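Predicted protein (Acinetobacter sp. RUH2624, PDB 4MEA) hydrolyses epoxides, presumably to vicinal diols, and is a secreted Cif-type virulence factor with an alpha/beta hydrolase fold. Local coordinates at residues A[124-138]-A[149-162]. Sequence-based numbering, arbitrary orientation.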
loop_
_atom_site.group_PDB
_atom_site.type_symbol
_atom_site.label_atom_id
_atom_site.label_comp_id
_atom_site.label_asym_id
_atom_site.label_seq_id
_atom_site.Cartn_x
_atom_site.Cartn_y
_atom_site.Cartn_z
ATOM N N GLY A 124 35.020 19.119 -0.524
ATOM C CA GLY A 124 36.420 19.177 -0.149
ATOM C C GLY A 124 36.735 18.229 0.989
ATOM O O GLY A 124 35.941 17.339 1.307
ATOM N N LYS A 125 37.886 18.433 1.623
ATOM C CA LYS A 125 38.407 17.473 2.593
ATOM C C LYS A 125 37.782 17.549 3.988
ATOM O O LYS A 125 38.086 16.723 4.855
ATOM C CB LYS A 125 39.933 17.569 2.653
ATOM C CG LYS A 125 40.592 17.076 1.373
ATOM C CD LYS A 125 42.082 17.331 1.355
ATOM C CE LYS A 125 42.750 16.453 0.312
ATOM N NZ LYS A 125 42.516 15.006 0.607
ATOM N N GLY A 126 36.908 18.531 4.201
ATOM C CA GLY A 126 36.057 18.546 5.382
ATOM C C GLY A 126 36.641 19.239 6.596
ATOM O O GLY A 126 37.689 19.864 6.503
ATOM N N PRO A 127 35.961 19.126 7.751
ATOM C CA PRO A 127 34.722 18.350 7.887
ATOM C C PRO A 127 33.505 19.111 7.363
ATOM O O PRO A 127 33.612 20.275 6.971
ATOM C CB PRO A 127 34.603 18.156 9.402
ATOM C CG PRO A 127 35.235 19.374 9.969
ATOM C CD PRO A 127 36.372 19.733 9.028
ATOM N N ILE A 128 32.353 18.453 7.364
ATOM C CA ILE A 128 31.133 19.063 6.852
ATOM C C ILE A 128 29.982 18.681 7.754
ATOM O O ILE A 128 30.118 17.804 8.609
ATOM C CB ILE A 128 30.788 18.553 5.432
ATOM C CG1 ILE A 128 30.370 17.076 5.489
ATOM C CG2 ILE A 128 31.958 18.784 4.472
ATOM C CD1 ILE A 128 29.903 16.495 4.164
ATOM N N TYR A 129 28.849 19.345 7.560
ATOM C CA TYR A 129 27.611 18.943 8.214
ATOM C C TYR A 129 26.737 18.280 7.151
ATOM O O TYR A 129 26.798 18.657 5.980
ATOM C CB TYR A 129 26.900 20.154 8.810
ATOM C CG TYR A 129 27.698 20.885 9.870
ATOM C CD1 TYR A 129 28.302 20.198 10.911
ATOM C CD2 TYR A 129 27.842 22.265 9.829
ATOM C CE1 TYR A 129 29.026 20.866 11.883
ATOM C CE2 TYR A 129 28.564 22.941 10.794
ATOM C CZ TYR A 129 29.155 22.237 11.822
ATOM O OH TYR A 129 29.876 22.906 12.787
ATOM N N TYR A 130 25.933 17.303 7.564
ATOM C CA TYR A 130 25.146 16.487 6.644
ATOM C C TYR A 130 23.676 16.495 7.077
ATOM O O TYR A 130 23.349 16.188 8.227
ATOM C CB TYR A 130 25.691 15.054 6.636
ATOM C CG TYR A 130 25.234 14.181 5.487
ATOM C CD1 TYR A 130 25.992 14.085 4.321
ATOM C CD2 TYR A 130 24.070 13.417 5.577
ATOM C CE1 TYR A 130 25.598 13.268 3.268
ATOM C CE2 TYR A 130 23.662 12.594 4.516
ATOM C CZ TYR A 130 24.438 12.522 3.367
ATOM O OH TYR A 130 24.061 11.709 2.305
ATOM N N VAL A 131 22.798 16.873 6.151
ATOM C CA VAL A 131 21.382 17.064 6.449
ATOM C C VAL A 131 20.582 16.270 5.421
ATOM O O VAL A 131 20.759 16.452 4.211
ATOM C CB VAL A 131 20.994 18.573 6.415
ATOM C CG1 VAL A 131 19.495 18.769 6.651
ATOM C CG2 VAL A 131 21.804 19.361 7.448
ATOM N N SER A 132 19.718 15.379 5.902
ATOM C CA SER A 132 19.017 14.439 5.028
ATOM C C SER A 132 17.508 14.423 5.310
ATOM O O SER A 132 17.094 14.663 6.441
ATOM C CB SER A 132 19.620 13.044 5.228
ATOM O OG SER A 132 18.865 12.047 4.580
ATOM N N HIS A 133 16.697 14.146 4.283
ATOM C CA HIS A 133 15.236 14.095 4.430
ATOM C C HIS A 133 14.628 12.945 3.627
ATOM O O HIS A 133 15.067 12.671 2.513
ATOM C CB HIS A 133 14.605 15.426 3.988
ATOM C CG HIS A 133 13.109 15.475 4.129
ATOM N ND1 HIS A 133 12.261 15.526 3.044
ATOM C CD2 HIS A 133 12.315 15.519 5.227
ATOM C CE1 HIS A 133 11.009 15.585 3.464
ATOM N NE2 HIS A 133 11.013 15.580 4.785
ATOM N N ASP A 134 13.611 12.285 4.187
ATOM C CA ASP A 134 12.878 11.246 3.456
ATOM C C ASP A 134 13.858 10.185 2.931
ATOM O O ASP A 134 14.688 9.690 3.696
ATOM C CB ASP A 134 12.061 11.875 2.321
ATOM C CG ASP A 134 10.985 10.947 1.778
ATOM O OD1 ASP A 134 9.815 11.083 2.199
ATOM O OD2 ASP A 134 11.294 10.091 0.918
ATOM N N LEU A 135 13.769 9.839 1.646
ATOM C CA LEU A 135 14.641 8.809 1.069
ATOM C C LEU A 135 16.132 9.128 1.240
ATOM O O LEU A 135 16.975 8.239 1.148
ATOM C CB LEU A 135 14.332 8.578 -0.410
ATOM C CG LEU A 135 13.201 7.626 -0.804
ATOM C CD1 LEU A 135 13.180 7.472 -2.335
ATOM C CD2 LEU A 135 13.336 6.269 -0.122
ATOM N N GLY A 136 16.462 10.390 1.482
ATOM C CA GLY A 136 17.833 10.727 1.828
ATOM C C GLY A 136 18.274 9.884 3.016
ATOM O O GLY A 136 19.437 9.492 3.114
ATOM N N ASN A 137 17.332 9.604 3.918
ATOM C CA ASN A 137 17.610 8.820 5.124
ATOM C C ASN A 137 17.878 7.359 4.792
ATOM O O ASN A 137 18.567 6.650 5.537
ATOM C CB ASN A 137 16.441 8.909 6.108
ATOM C CG ASN A 137 16.230 10.302 6.638
ATOM O OD1 ASN A 137 16.982 11.220 6.311
ATOM N ND2 ASN A 137 15.197 10.475 7.466
ATOM N N THR A 138 17.312 6.918 3.675
ATOM C CA THR A 138 17.544 5.575 3.160
ATOM C C THR A 138 18.887 5.496 2.434
ATOM O O THR A 138 19.618 4.504 2.549
ATOM C CB THR A 138 16.427 5.168 2.183
ATOM O OG1 THR A 138 15.249 4.830 2.930
ATOM C CG2 THR A 138 16.860 3.977 1.337
ATOM N N GLY A 149 33.549 12.016 11.567
ATOM C CA GLY A 149 34.757 12.820 11.609
ATOM C C GLY A 149 34.793 13.722 10.388
ATOM O O GLY A 149 34.767 14.943 10.518
ATOM N N TYR A 150 34.851 13.128 9.197
ATOM C CA TYR A 150 34.623 13.909 7.989
ATOM C C TYR A 150 33.228 14.526 8.092
ATOM O O TYR A 150 33.045 15.719 7.845
ATOM C CB TYR A 150 34.751 13.062 6.729
ATOM C CG TYR A 150 34.450 13.839 5.464
ATOM C CD1 TYR A 150 35.423 14.631 4.859
ATOM C CD2 TYR A 150 33.190 13.794 4.882
ATOM C CE1 TYR A 150 35.147 15.351 3.708
ATOM C CE2 TYR A 150 32.900 14.513 3.734
ATOM C CZ TYR A 150 33.879 15.285 3.148
ATOM O OH TYR A 150 33.583 15.997 2.006
ATOM N N ILE A 151 32.243 13.706 8.461
ATOM C CA ILE A 151 30.945 14.229 8.877
ATOM C C ILE A 151 31.042 14.584 10.358
ATOM O O ILE A 151 31.229 13.706 11.208
ATOM C CB ILE A 151 29.805 13.207 8.676
ATOM C CG1 ILE A 151 29.869 12.565 7.289
ATOM C CG2 ILE A 151 28.444 13.876 8.906
ATOM C CD1 ILE A 151 29.517 13.507 6.144
ATOM N N LYS A 152 30.924 15.872 10.662
ATOM C CA LYS A 152 31.067 16.356 12.031
ATOM C C LYS A 152 29.770 16.223 12.823
ATOM O O LYS A 152 29.786 15.884 14.009
ATOM C CB LYS A 152 31.518 17.819 12.021
ATOM C CG LYS A 152 31.877 18.369 13.389
ATOM C CD LYS A 152 32.449 19.770 13.273
ATOM C CE LYS A 152 32.945 20.278 14.614
ATOM N NZ LYS A 152 33.626 21.593 14.476
ATOM N N LYS A 153 28.655 16.521 12.158
ATOM C CA LYS A 153 27.318 16.404 12.734
ATOM C C LYS A 153 26.346 16.003 11.630
ATOM O O LYS A 153 26.539 16.367 10.464
ATOM C CB LYS A 153 26.857 17.731 13.329
ATOM C CG LYS A 153 27.762 18.293 14.408
ATOM C CD LYS A 153 27.244 19.627 14.914
ATOM C CE LYS A 153 28.117 20.158 16.043
ATOM N NZ LYS A 153 27.563 21.408 16.622
ATOM N N ALA A 154 25.294 15.281 12.001
ATOM C CA ALA A 154 24.335 14.759 11.026
ATOM C C ALA A 154 22.896 14.950 11.487
ATOM O O ALA A 154 22.583 14.749 12.661
ATOM C CB ALA A 154 24.600 13.284 10.757
ATOM N N VAL A 155 22.029 15.325 10.548
ATOM C CA VAL A 155 20.609 15.496 10.821
ATOM C C VAL A 155 19.819 14.619 9.857
ATOM O O VAL A 155 20.057 14.663 8.649
ATOM C CB VAL A 155 20.167 16.959 10.594
ATOM C CG1 VAL A 155 18.684 17.124 10.939
ATOM C CG2 VAL A 155 21.039 17.916 11.390
ATOM N N PHE A 156 18.894 13.825 10.395
ATOM C CA PHE A 156 17.949 13.057 9.586
ATOM C C PHE A 156 16.555 13.627 9.825
ATOM O O PHE A 156 16.197 13.955 10.964
ATOM C CB PHE A 156 17.995 11.571 9.967
ATOM C CG PHE A 156 19.343 10.928 9.743
ATOM C CD1 PHE A 156 19.645 10.321 8.532
ATOM C CD2 PHE A 156 20.306 10.936 10.744
ATOM C CE1 PHE A 156 20.884 9.724 8.324
ATOM C CE2 PHE A 156 21.548 10.352 10.539
ATOM C CZ PHE A 156 21.832 9.743 9.326
ATOM N N MET A 157 15.769 13.762 8.760
ATOM C CA MET A 157 14.503 14.489 8.859
ATOM C C MET A 157 13.261 13.651 8.535
ATOM O O MET A 157 13.154 13.043 7.469
ATOM C CB MET A 157 14.544 15.782 8.038
ATOM C CG MET A 157 15.535 16.813 8.582
ATOM S SD MET A 157 15.777 18.283 7.567
ATOM C CE MET A 157 14.138 19.028 7.614
ATOM N N ASP A 158 12.342 13.636 9.497
ATOM C CA ASP A 158 11.021 12.985 9.419
ATOM C C ASP A 158 10.995 11.474 9.172
ATOM O O ASP A 158 10.510 10.732 10.020
ATOM C CB ASP A 158 10.056 13.716 8.459
ATOM C CG ASP A 158 8.602 13.639 8.932
ATOM O OD1 ASP A 158 8.368 13.805 10.147
ATOM O OD2 ASP A 158 7.697 13.378 8.113
ATOM N N SER A 159 11.500 11.017 8.022
ATOM C CA SER A 159 11.383 9.601 7.649
ATOM C C SER A 159 12.282 8.674 8.464
ATOM O O SER A 159 13.354 9.075 8.925
ATOM C CB SER A 159 11.675 9.391 6.158
ATOM O OG SER A 159 10.724 10.058 5.357
ATOM N N PRO A 160 11.849 7.423 8.638
ATOM C CA PRO A 160 12.697 6.466 9.346
ATOM C C PRO A 160 13.937 6.142 8.518
ATOM O O PRO A 160 13.897 6.206 7.288
ATOM C CB PRO A 160 11.802 5.226 9.465
ATOM C CG PRO A 160 10.820 5.355 8.346
ATOM C CD PRO A 160 10.562 6.828 8.223
ATOM N N ILE A 161 15.030 5.836 9.205
ATOM C CA ILE A 161 16.197 5.233 8.586
ATOM C C ILE A 161 15.861 3.748 8.482
ATOM O O ILE A 161 15.354 3.162 9.436
ATOM C CB ILE A 161 17.449 5.426 9.479
ATOM C CG1 ILE A 161 17.765 6.917 9.641
ATOM C CG2 ILE A 161 18.651 4.668 8.914
ATOM C CD1 ILE A 161 18.629 7.254 10.859
ATOM N N PRO A 162 16.107 3.138 7.316
ATOM C CA PRO A 162 15.829 1.706 7.180
ATOM C C PRO A 162 16.432 0.864 8.308
ATOM O O PRO A 162 17.625 0.938 8.586
ATOM C CB PRO A 162 16.493 1.356 5.846
ATOM C CG PRO A 162 16.322 2.613 5.041
ATOM C CD PRO A 162 16.539 3.740 6.040
HETATM O O HOH W 1 13.594 6.385 4.524
#
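Asn137, in the helix that follows strand 128-133, reaches across to Ser159, its ND2 giving a hydrogen bond of 2.7 Å to Ser159 O. The acceptor lies nearly in the Asn137 amide plane, yet the donor sits well above the Ser159 carbonyl plane; a weak second bond runs from ND2 to Met157 O. At the far end, Tyr150 OH donates to Gly124 O (2.8 Å), which lies at the ring edge; with CG anti to its backbone N (chi1 177°), the ring reaches the loop after helix 108-123. Between these ends, parallel strands 128-133 and 151-157 exchange backbone hydrogen bonds, among them Val155 N to Tyr130 O at 2.8 Å. The strands belong to a beta-alpha-beta unit in the central sheet of the alpha/beta hydrolase fold. Just past their C-terminal ends, Asp134, in the His133-Gly136 type II' turn expected of a nucleophile elbow, and Asp158 both hydrogen-bond His305. Ile161 CD1 lies over one face of the Phe156 ring, 3.8 Å above its centre, while Asn137 meets the ring edge. Further along, Ile128 CD1 touches Ile151 CD1 and Tyr150 CE2, each at 3.6 Å. On the other sheet face, the extended Lys153 chain runs alongside Tyr129, CD 3.7 Å from Tyr129 CE1, toward Leu323 O, which binds its NZ.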